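PDB 1Y9U: putative iron binding protein from Bordetella pertussis Tohama I, which binds ferric iron through tyrosine side chains and, as a periplasmic solute-binding protein, probably delivers it to an inner-membrane transporter. Local coordinates for residues 99-104 with 277-282; 9-14 with 37-42; 162-167 with 314-319. All blocks are in the same frame, centred on the assembly; numbering follows the deposited sequence.

In the fold
Contact 2 comes first along the chain: strands 7-12 and 33-38 pair in parallel, connected through helix 20-30, closing a short beta-alpha-beta unit. Contact 1 opens only after that, bringing strand 277-278 back to strand 100-112; 172 residues separate segments 99-104 and 277-282. Both reach the same mixed sheet; their centres lie about 19 Å apart, and they meet where Arg-14 packs against Ser-103. Contact 3 starts inside the span closed by contact 1 and ends beyond it, so these two cross; it joins helix 157-170 to the C-terminal helix 303-318. Its centre is about 31 Å from that of contact 1, on the opposite side of the chain's centre.

Contact 1: 99-104 with 277-282; sequences WYALSL and YPVRAG
A two-residue antiparallel pairing adds strand 277-278 to the long strand 100-112 in the mixed sheet of this periplasmic binding protein. The side chain of Ser-103 is about 8 Å from that of Tyr-199, which ligates iron in the metal-bound protein; this chain holds no iron. Leu-104 and Tyr-277 form the hydrogen-bonded pair. The N-H of Leu-104 reaches Tyr-277 O at 2.8 Å, with 164° at the hydrogen, and Tyr-277 N returns a longer but slightly straighter bond of 3.2 Å to Leu-104 O. Both donors lie in the plane of the carbonyl they meet. Next along, Ser-103 and Pro-278 make the non-hydrogen-bonded pair, their side chains splaying apart.

On the face shared by Leu-104 and Tyr-277 the overlap is at the roots of the side chains, with Leu-104 CB 4.1 Å from Tyr-277 CB. The Tyr-277 CG is anti to its backbone N (chi1 -156°), and the ring swings clear of strand 100-112.

Beyond the paired residues Val-279 lies against the backbone of Ala-101 and Leu-102. Its CG1, wedged between its own N and C (chi1 70°), touches two successive carbonyl oxygens, at 3.6 Å from both Ala-101 O and Leu-102 O. Leu-102 O accepts from Gln-267 NE2 of helix 264-273, whereas Ala-101 O is buried without a polar partner in the model. Leu-102 and Ser-103 both bond through their backbones to Ser-240 on strand 237-245, a classic beta bulge on the strand's other edge. Ser-103 OG is hydrogen-bonded to Ser-240 OG and Glu-276 OE1. The second methyl of Val-279, CG2, is anti to its backbone N and lies 4.3 Å from Ala-101 CB.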
loop_
_atom_site.group_PDB
_atom_site.type_symbol
_atom_site.label_atom_id
_atom_site.label_comp_id
_atom_site.label_asym_id
_atom_site.label_seq_id
_atom_site.Cartn_x
_atom_site.Cartn_y
_atom_site.Cartn_z
ATOM N N TRP A 99 -1.415 4.517 -15.351
ATOM C CA TRP A 99 -0.649 4.269 -14.118
ATOM C C TRP A 99 -0.635 2.767 -13.890
ATOM O O TRP A 99 -1.486 2.050 -14.396
ATOM C CB TRP A 99 -1.257 4.973 -12.883
ATOM C CG TRP A 99 -2.676 4.633 -12.633
ATOM C CD1 TRP A 99 -3.776 5.317 -13.068
ATOM C CD2 TRP A 99 -3.173 3.530 -11.877
ATOM N NE1 TRP A 99 -4.920 4.679 -12.670
ATOM C CE2 TRP A 99 -4.582 3.586 -11.920
ATOM C CE3 TRP A 99 -2.573 2.475 -11.175
ATOM C CZ2 TRP A 99 -5.389 2.638 -11.292
ATOM C CZ3 TRP A 99 -3.376 1.532 -10.568
ATOM C CH2 TRP A 99 -4.770 1.614 -10.637
ATOM N N TYR A 100 0.342 2.306 -13.129
ATOM C CA TYR A 100 0.527 0.892 -12.878
ATOM C C TYR A 100 0.974 0.634 -11.439
ATOM O O TYR A 100 1.894 1.291 -10.972
ATOM C CB TYR A 100 1.627 0.370 -13.792
ATOM C CG TYR A 100 1.259 0.295 -15.237
ATOM C CD1 TYR A 100 1.510 1.356 -16.088
ATOM C CD2 TYR A 100 0.686 -0.857 -15.753
ATOM C CE1 TYR A 100 1.158 1.262 -17.451
ATOM C CE2 TYR A 100 0.347 -0.957 -17.087
ATOM C CZ TYR A 100 0.584 0.081 -17.913
ATOM O OH TYR A 100 0.264 -0.070 -19.242
ATOM N N ALA A 101 0.343 -0.319 -10.753
ATOM C CA ALA A 101 0.849 -0.788 -9.459
ATOM C C ALA A 101 2.170 -1.515 -9.631
ATOM O O ALA A 101 2.376 -2.230 -10.602
ATOM C CB ALA A 101 -0.153 -1.709 -8.773
ATOM N N LEU A 102 3.055 -1.312 -8.661
ATOM C CA LEU A 102 4.339 -2.000 -8.551
ATOM C C LEU A 102 4.458 -2.888 -7.322
ATOM O O LEU A 102 5.234 -3.849 -7.350
ATOM C CB LEU A 102 5.480 -0.987 -8.559
ATOM C CG LEU A 102 5.615 -0.127 -9.820
ATOM C CD1 LEU A 102 6.763 0.856 -9.635
ATOM C CD2 LEU A 102 5.858 -0.963 -11.072
ATOM N N SER A 103 3.695 -2.601 -6.259
ATOM C CA SER A 103 3.660 -3.483 -5.105
ATOM C C SER A 103 2.348 -3.282 -4.383
ATOM O O SER A 103 1.670 -2.282 -4.590
ATOM C CB SER A 103 4.813 -3.195 -4.157
ATOM O OG SER A 103 4.649 -1.924 -3.558
ATOM N N LEU A 104 1.998 -4.255 -3.546
ATOM C CA LEU A 104 0.736 -4.274 -2.810
ATOM C C LEU A 104 0.997 -4.083 -1.330
ATOM O O LEU A 104 1.922 -4.687 -0.773
ATOM C CB LEU A 104 -0.024 -5.583 -3.012
ATOM C CG LEU A 104 -0.140 -6.057 -4.459
ATOM C CD1 LEU A 104 -0.922 -7.361 -4.513
ATOM C CD2 LEU A 104 -0.771 -5.002 -5.349
ATOM N N TYR A 277 4.283 -6.775 -0.922
ATOM C CA TYR A 277 3.953 -7.932 -1.746
ATOM C C TYR A 277 4.128 -7.525 -3.202
ATOM O O TYR A 277 3.592 -6.515 -3.623
ATOM C CB TYR A 277 2.518 -8.393 -1.440
ATOM C CG TYR A 277 2.249 -9.860 -1.764
ATOM C CD1 TYR A 277 2.299 -10.844 -0.773
ATOM C CD2 TYR A 277 1.960 -10.262 -3.064
ATOM C CE1 TYR A 277 2.046 -12.164 -1.062
ATOM C CE2 TYR A 277 1.736 -11.602 -3.362
ATOM C CZ TYR A 277 1.769 -12.536 -2.356
ATOM O OH TYR A 277 1.541 -13.874 -2.652
ATOM N N PRO A 278 4.856 -8.309 -3.997
ATOM C CA PRO A 278 5.062 -7.932 -5.396
ATOM C C PRO A 278 3.776 -7.998 -6.201
ATOM O O PRO A 278 2.921 -8.823 -5.940
ATOM C CB PRO A 278 6.072 -8.955 -5.905
ATOM C CG PRO A 278 6.200 -9.980 -4.877
ATOM C CD PRO A 278 5.511 -9.572 -3.643
ATOM N N VAL A 279 3.652 -7.131 -7.187
ATOM C CA VAL A 279 2.499 -7.211 -8.093
ATOM C C VAL A 279 2.595 -8.387 -9.074
ATOM O O VAL A 279 1.588 -8.954 -9.466
ATOM C CB VAL A 279 2.287 -5.869 -8.865
ATOM C CG1 VAL A 279 3.388 -5.598 -9.893
ATOM C CG2 VAL A 279 0.930 -5.837 -9.528
ATOM N N ARG A 280 3.814 -8.725 -9.487
ATOM C CA ARG A 280 4.035 -9.766 -10.484
ATOM C C ARG A 280 3.880 -11.135 -9.849
ATOM O O ARG A 280 4.478 -11.411 -8.809
ATOM C CB ARG A 280 5.444 -9.622 -11.050
ATOM C CG ARG A 280 5.817 -10.617 -12.130
ATOM C CD ARG A 280 7.288 -10.631 -12.404
ATOM N NE ARG A 280 7.642 -11.553 -13.491
ATOM C CZ ARG A 280 7.729 -11.233 -14.769
ATOM N NH1 ARG A 280 7.552 -10.003 -15.163
ATOM N NH2 ARG A 280 8.003 -12.180 -15.667
ATOM N N ALA A 281 3.094 -12.013 -10.484
ATOM C CA ALA A 281 2.948 -13.390 -10.025
ATOM C C ALA A 281 4.284 -14.150 -10.080
ATOM O O ALA A 281 5.107 -13.909 -10.969
ATOM C CB ALA A 281 1.922 -14.121 -10.889
ATOM N N GLY A 282 4.480 -15.091 -9.168
ATOM C CA GLY A 282 5.617 -15.972 -9.211
ATOM C C GLY A 282 6.929 -15.382 -8.782
ATOM O O GLY A 282 7.987 -15.873 -9.151
#

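Contact 2: 9-14 with 37-42; sequences SLYTTR and VFVKDG
Tyr-11 lays one face of its ring against Val-37, whose CG1 stands 4.1 Å from the ring centroid and 9° off the normal, a CH-pi contact. The two side chains run side by side from a parallel pair in the beta-alpha-beta unit of strand 7-12, helix 20-30 and strand 33-38. Tyr-11 OH is hydrogen-bonded to Glu-50 OE1, so the ring is also held at its far end.

Three backbone bonds set the register. Val-37 N donates to Leu-10 O nearly along the C=O axis, and Thr-12 N to Val-37 O in the carbonyl plane. The third, Val-39 N to Thr-12 O, is 2.8 Å and almost straight, but its donor sits 35° above the carbonyl plane, where the strands give way to loop. Thr-12 OG1, anti to its backbone N (chi1 174°), accepts from Arg-14 N in an ST turn. The turn includes Arg-14, whose NH2 is salt-bridged to Glu-276 OE2 and whose side chain is about 6 Å from that of Tyr-199, an iron ligand in the metal-bound protein.

Phe-38 turns its ring edge to Thr-13 O, with CE1 at 3.7 Å. That oxygen accepts from a water that also donates to Lys-40 O at 2.6 Å.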
loop_
_atom_site.group_PDB
_atom_site.type_symbol
_atom_site.label_atom_id
_atom_site.label_comp_id
_atom_site.label_asym_id
_atom_site.label_seq_id
_atom_site.Cartn_x
_atom_site.Cartn_y
_atom_site.Cartn_z
ATOM N N SER A 9 15.168 9.831 -16.048
ATOM C CA SER A 9 15.008 10.475 -14.752
ATOM C C SER A 9 13.777 9.948 -14.003
ATOM O O SER A 9 12.658 10.062 -14.465
ATOM C CB SER A 9 14.928 11.995 -14.907
ATOM O OG SER A 9 16.154 12.500 -15.411
ATOM N N LEU A 10 14.026 9.384 -12.830
ATOM C CA LEU A 10 12.962 8.866 -11.961
ATOM C C LEU A 10 12.693 9.852 -10.847
ATOM O O LEU A 10 13.548 10.058 -10.003
ATOM C CB LEU A 10 13.391 7.532 -11.369
ATOM C CG LEU A 10 12.424 6.907 -10.342
ATOM C CD1 LEU A 10 11.094 6.532 -10.977
ATOM C CD2 LEU A 10 13.078 5.703 -9.685
ATOM N N TYR A 11 11.515 10.454 -10.855
ATOM C CA TYR A 11 11.070 11.284 -9.736
ATOM C C TYR A 11 10.273 10.379 -8.805
ATOM O O TYR A 11 9.267 9.818 -9.222
ATOM C CB TYR A 11 10.158 12.418 -10.206
ATOM C CG TYR A 11 10.835 13.627 -10.841
ATOM C CD1 TYR A 11 11.976 13.507 -11.634
ATOM C CD2 TYR A 11 10.301 14.893 -10.665
ATOM C CE1 TYR A 11 12.557 14.620 -12.213
ATOM C CE2 TYR A 11 10.882 16.001 -11.246
ATOM C CZ TYR A 11 12.003 15.855 -12.005
ATOM O OH TYR A 11 12.568 16.966 -12.585
ATOM N N THR A 12 10.704 10.277 -7.550
ATOM C CA THR A 12 10.136 9.314 -6.607
ATOM C C THR A 12 9.911 9.902 -5.234
ATOM O O THR A 12 10.772 10.589 -4.708
ATOM C CB THR A 12 11.042 8.087 -6.488
ATOM O OG1 THR A 12 10.546 7.222 -5.446
ATOM C CG2 THR A 12 12.495 8.472 -6.117
ATOM N N THR A 13 8.756 9.595 -4.645
ATOM C CA THR A 13 8.481 9.967 -3.262
ATOM C C THR A 13 8.883 8.845 -2.312
ATOM O O THR A 13 8.752 8.984 -1.084
ATOM C CB THR A 13 7.001 10.315 -3.061
ATOM O OG1 THR A 13 6.201 9.122 -3.162
ATOM C CG2 THR A 13 6.461 11.282 -4.143
ATOM N N ARG A 14 9.315 7.710 -2.866
ATOM C CA ARG A 14 9.880 6.610 -2.082
ATOM C C ARG A 14 11.371 6.820 -1.881
ATOM O O ARG A 14 12.074 7.139 -2.853
ATOM C CB ARG A 14 9.660 5.271 -2.801
ATOM C CG ARG A 14 8.225 4.996 -3.172
ATOM C CD ARG A 14 7.887 3.511 -3.114
ATOM N NE ARG A 14 7.685 3.108 -1.714
ATOM C CZ ARG A 14 7.195 1.932 -1.335
ATOM N NH1 ARG A 14 6.900 0.997 -2.227
ATOM N NH2 ARG A 14 7.019 1.681 -0.063
ATOM N N VAL A 37 15.651 11.274 -8.527
ATOM C CA VAL A 37 15.234 12.547 -7.951
ATOM C C VAL A 37 14.198 12.287 -6.862
ATOM O O VAL A 37 13.043 11.999 -7.145
ATOM C CB VAL A 37 14.668 13.503 -9.016
ATOM C CG1 VAL A 37 14.187 14.809 -8.371
ATOM C CG2 VAL A 37 15.732 13.803 -10.083
ATOM N N PHE A 38 14.625 12.434 -5.610
ATOM C CA PHE A 38 13.776 12.199 -4.457
ATOM C C PHE A 38 12.914 13.433 -4.200
ATOM O O PHE A 38 13.439 14.551 -3.994
ATOM C CB PHE A 38 14.646 11.870 -3.249
ATOM C CG PHE A 38 13.873 11.664 -1.965
ATOM C CD1 PHE A 38 12.788 10.800 -1.905
ATOM C CD2 PHE A 38 14.251 12.327 -0.804
ATOM C CE1 PHE A 38 12.095 10.625 -0.725
ATOM C CE2 PHE A 38 13.544 12.150 0.371
ATOM C CZ PHE A 38 12.482 11.293 0.410
ATOM N N VAL A 39 11.603 13.242 -4.217
ATOM C CA VAL A 39 10.637 14.304 -3.956
ATOM C C VAL A 39 9.787 13.908 -2.741
ATOM O O VAL A 39 8.770 13.211 -2.870
ATOM C CB VAL A 39 9.747 14.570 -5.186
ATOM C CG1 VAL A 39 8.816 15.739 -4.939
ATOM C CG2 VAL A 39 10.607 14.806 -6.443
ATOM N N LYS A 40 10.213 14.350 -1.560
ATOM C CA LYS A 40 9.584 13.932 -0.296
ATOM C C LYS A 40 8.053 14.168 -0.275
ATOM O O LYS A 40 7.267 13.282 0.099
ATOM C CB LYS A 40 10.282 14.608 0.899
ATOM C CG LYS A 40 10.417 16.143 0.807
ATOM C CD LYS A 40 11.875 16.637 0.776
ATOM C CE LYS A 40 12.405 16.817 -0.660
ATOM N NZ LYS A 40 13.482 17.842 -0.706
ATOM N N ASP A 41 7.629 15.346 -0.710
ATOM C CA ASP A 41 6.203 15.618 -0.895
ATOM C C ASP A 41 5.979 16.633 -2.018
ATOM O O ASP A 41 6.927 17.237 -2.508
ATOM C CB ASP A 41 5.569 16.090 0.423
ATOM C CG ASP A 41 4.344 15.276 0.802
ATOM O OD1 ASP A 41 3.337 15.330 0.056
ATOM O OD2 ASP A 41 4.300 14.542 1.814
ATOM N N GLY A 42 4.732 16.765 -2.456
ATOM C CA GLY A 42 4.366 17.713 -3.496
ATOM C C GLY A 42 4.878 17.340 -4.877
ATOM O O GLY A 42 5.297 18.204 -5.646
HETATM O O HOH W 1 7.728 10.768 0.652
#

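Contact 3: 162-167 with 314-319; sequences KWLRGV and ELVDKV
Helix 157-170 packs against the C-terminal helix 303-318, their local axes 9.8 Å apart at closest approach and crossing at -47°. No direct hydrogen bond joins the segments; the contact rests on Leu-164, Val-319 and the stem and guanidinium of Arg-165, with Leu-164 pointing into it from one helix and Val-319 from segment 314-319. Leu-164 has CG beside its backbone N (chi1 -75°) and CD1 anti to CA (chi2 165°), which carries CD1 across to Leu-315 CB at 4.0 Å, the two leucine side chains crossing at about a right angle. The same methyl also meets Val-316 CG2, while Leu-164 CB touches Val-319 CG2. Leu-164 also touches Val-148 of helix 142-155, and Leu-315 touches Ile-152 there, so in this periplasmic binding protein fold the C-terminal helix is packed against two helices at once.

At the outer margin Arg-165 reaches over Val-319 with its chain extended from CG to NE. Val-319 CG1 lies 3.7 Å from Arg-165 CG and sits over the centre of one guanidinium face, 3.8 Å above its plane. Lys-318 CE approaches the guanidinium edge. The like charges of Arg-165 NH2 and Lys-318 NZ are 4.9 Å apart, and Glu-161 salt-bridges to both, which probably offsets their repulsion. In the guanidinium plane a water accepts from Arg-165 NH1 and donates to Lys-318 O at 2.9 Å.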
loop_
_atom_site.group_PDB
_atom_site.type_symbol
_atom_site.label_atom_id
_atom_site.label_comp_id
_atom_site.label_asym_id
_atom_site.label_seq_id
_atom_site.Cartn_x
_atom_site.Cartn_y
_atom_site.Cartn_z
ATOM N N LYS A 162 -22.220 1.807 10.077
ATOM C CA LYS A 162 -22.504 0.913 11.187
ATOM C C LYS A 162 -21.235 0.190 11.622
ATOM O O LYS A 162 -20.991 0.047 12.804
ATOM C CB LYS A 162 -23.601 -0.086 10.800
ATOM C CG LYS A 162 -23.799 -1.245 11.762
ATOM C CD LYS A 162 -25.137 -1.962 11.511
ATOM C CE LYS A 162 -25.606 -2.605 12.779
ATOM N NZ LYS A 162 -26.481 -1.718 13.612
ATOM N N TRP A 163 -20.426 -0.249 10.652
ATOM C CA TRP A 163 -19.131 -0.855 10.954
ATOM C C TRP A 163 -18.244 0.104 11.726
ATOM O O TRP A 163 -17.682 -0.259 12.747
ATOM C CB TRP A 163 -18.455 -1.287 9.662
ATOM C CG TRP A 163 -17.160 -2.010 9.863
ATOM C CD1 TRP A 163 -17.020 -3.299 10.227
ATOM C CD2 TRP A 163 -15.836 -1.470 9.747
ATOM N NE1 TRP A 163 -15.691 -3.626 10.332
ATOM C CE2 TRP A 163 -14.939 -2.521 10.023
ATOM C CE3 TRP A 163 -15.326 -0.217 9.397
ATOM C CZ2 TRP A 163 -13.551 -2.357 9.969
ATOM C CZ3 TRP A 163 -13.946 -0.049 9.359
ATOM C CH2 TRP A 163 -13.084 -1.120 9.636
ATOM N N LEU A 164 -18.115 1.331 11.245
ATOM C CA LEU A 164 -17.294 2.329 11.922
ATOM C C LEU A 164 -17.729 2.561 13.361
ATOM O O LEU A 164 -16.896 2.637 14.261
ATOM C CB LEU A 164 -17.280 3.654 11.159
ATOM C CG LEU A 164 -16.419 3.655 9.889
ATOM C CD1 LEU A 164 -16.760 4.860 9.040
ATOM C CD2 LEU A 164 -14.920 3.606 10.257
ATOM N N ARG A 165 -19.037 2.688 13.586
ATOM C CA ARG A 165 -19.544 2.910 14.938
ATOM C C ARG A 165 -19.262 1.692 15.848
ATOM O O ARG A 165 -18.894 1.861 17.002
ATOM C CB ARG A 165 -21.034 3.203 14.912
ATOM C CG ARG A 165 -21.400 4.544 14.375
ATOM C CD ARG A 165 -22.910 4.828 14.537
ATOM N NE ARG A 165 -23.305 5.963 13.732
ATOM C CZ ARG A 165 -23.061 7.220 14.059
ATOM N NH1 ARG A 165 -22.479 7.535 15.207
ATOM N NH2 ARG A 165 -23.411 8.202 13.242
ATOM N N GLY A 166 -19.380 0.485 15.313
ATOM C CA GLY A 166 -19.143 -0.719 16.081
ATOM C C GLY A 166 -17.661 -0.886 16.412
ATOM O O GLY A 166 -17.298 -1.304 17.497
ATOM N N VAL A 167 -16.794 -0.568 15.447
ATOM C CA VAL A 167 -15.356 -0.641 15.675
ATOM C C VAL A 167 -14.926 0.405 16.694
ATOM O O VAL A 167 -14.209 0.091 17.663
ATOM C CB VAL A 167 -14.578 -0.484 14.369
ATOM C CG1 VAL A 167 -13.061 -0.332 14.614
ATOM C CG2 VAL A 167 -14.828 -1.669 13.474
ATOM N N GLU A 314 -15.304 11.604 5.400
ATOM C CA GLU A 314 -16.432 12.316 5.989
ATOM C C GLU A 314 -17.228 11.384 6.901
ATOM O O GLU A 314 -17.725 11.838 7.941
ATOM C CB GLU A 314 -17.259 13.024 4.906
ATOM C CG GLU A 314 -16.497 14.242 4.391
ATOM C CD GLU A 314 -16.986 14.847 3.076
ATOM O OE1 GLU A 314 -17.998 14.387 2.505
ATOM O OE2 GLU A 314 -16.327 15.814 2.622
ATOM N N LEU A 315 -17.322 10.097 6.559
ATOM C CA LEU A 315 -18.006 9.128 7.428
ATOM C C LEU A 315 -17.229 8.923 8.737
ATOM O O LEU A 315 -17.796 8.847 9.817
ATOM C CB LEU A 315 -18.202 7.784 6.733
ATOM C CG LEU A 315 -19.469 7.449 5.967
ATOM C CD1 LEU A 315 -19.432 5.980 5.617
ATOM C CD2 LEU A 315 -20.743 7.796 6.739
ATOM N N VAL A 316 -15.914 8.819 8.650
ATOM C CA VAL A 316 -15.086 8.689 9.829
ATOM C C VAL A 316 -15.317 9.865 10.784
ATOM O O VAL A 316 -15.458 9.678 11.995
ATOM C CB VAL A 316 -13.594 8.555 9.411
ATOM C CG1 VAL A 316 -12.655 8.743 10.609
ATOM C CG2 VAL A 316 -13.329 7.208 8.722
ATOM N N ASP A 317 -15.415 11.069 10.224
ATOM C CA ASP A 317 -15.669 12.265 11.026
ATOM C C ASP A 317 -17.090 12.293 11.613
ATOM O O ASP A 317 -17.263 12.670 12.780
ATOM C CB ASP A 317 -15.413 13.527 10.216
ATOM C CG ASP A 317 -15.236 14.727 11.074
ATOM O OD1 ASP A 317 -14.333 14.738 11.949
ATOM O OD2 ASP A 317 -15.956 15.725 10.925
ATOM N N LYS A 318 -18.068 11.842 10.829
ATOM C CA LYS A 318 -19.467 11.781 11.268
ATOM C C LYS A 318 -19.599 10.978 12.543
ATOM O O LYS A 318 -20.286 11.370 13.475
ATOM C CB LYS A 318 -20.334 11.147 10.176
ATOM C CG LYS A 318 -21.841 11.057 10.520
ATOM C CD LYS A 318 -22.641 10.314 9.470
ATOM C CE LYS A 318 -24.140 10.380 9.776
ATOM N NZ LYS A 318 -24.913 9.579 8.822
ATOM N N VAL A 319 -18.927 9.836 12.594
ATOM C CA VAL A 319 -19.029 8.946 13.739
ATOM C C VAL A 319 -18.112 9.325 14.908
ATOM O O VAL A 319 -18.157 8.674 15.963
ATOM C CB VAL A 319 -18.841 7.449 13.359
ATOM C CG1 VAL A 319 -19.710 7.062 12.183
ATOM C CG2 VAL A 319 -17.392 7.103 13.093
HETATM O O HOH W 2 -21.722 10.348 15.759
#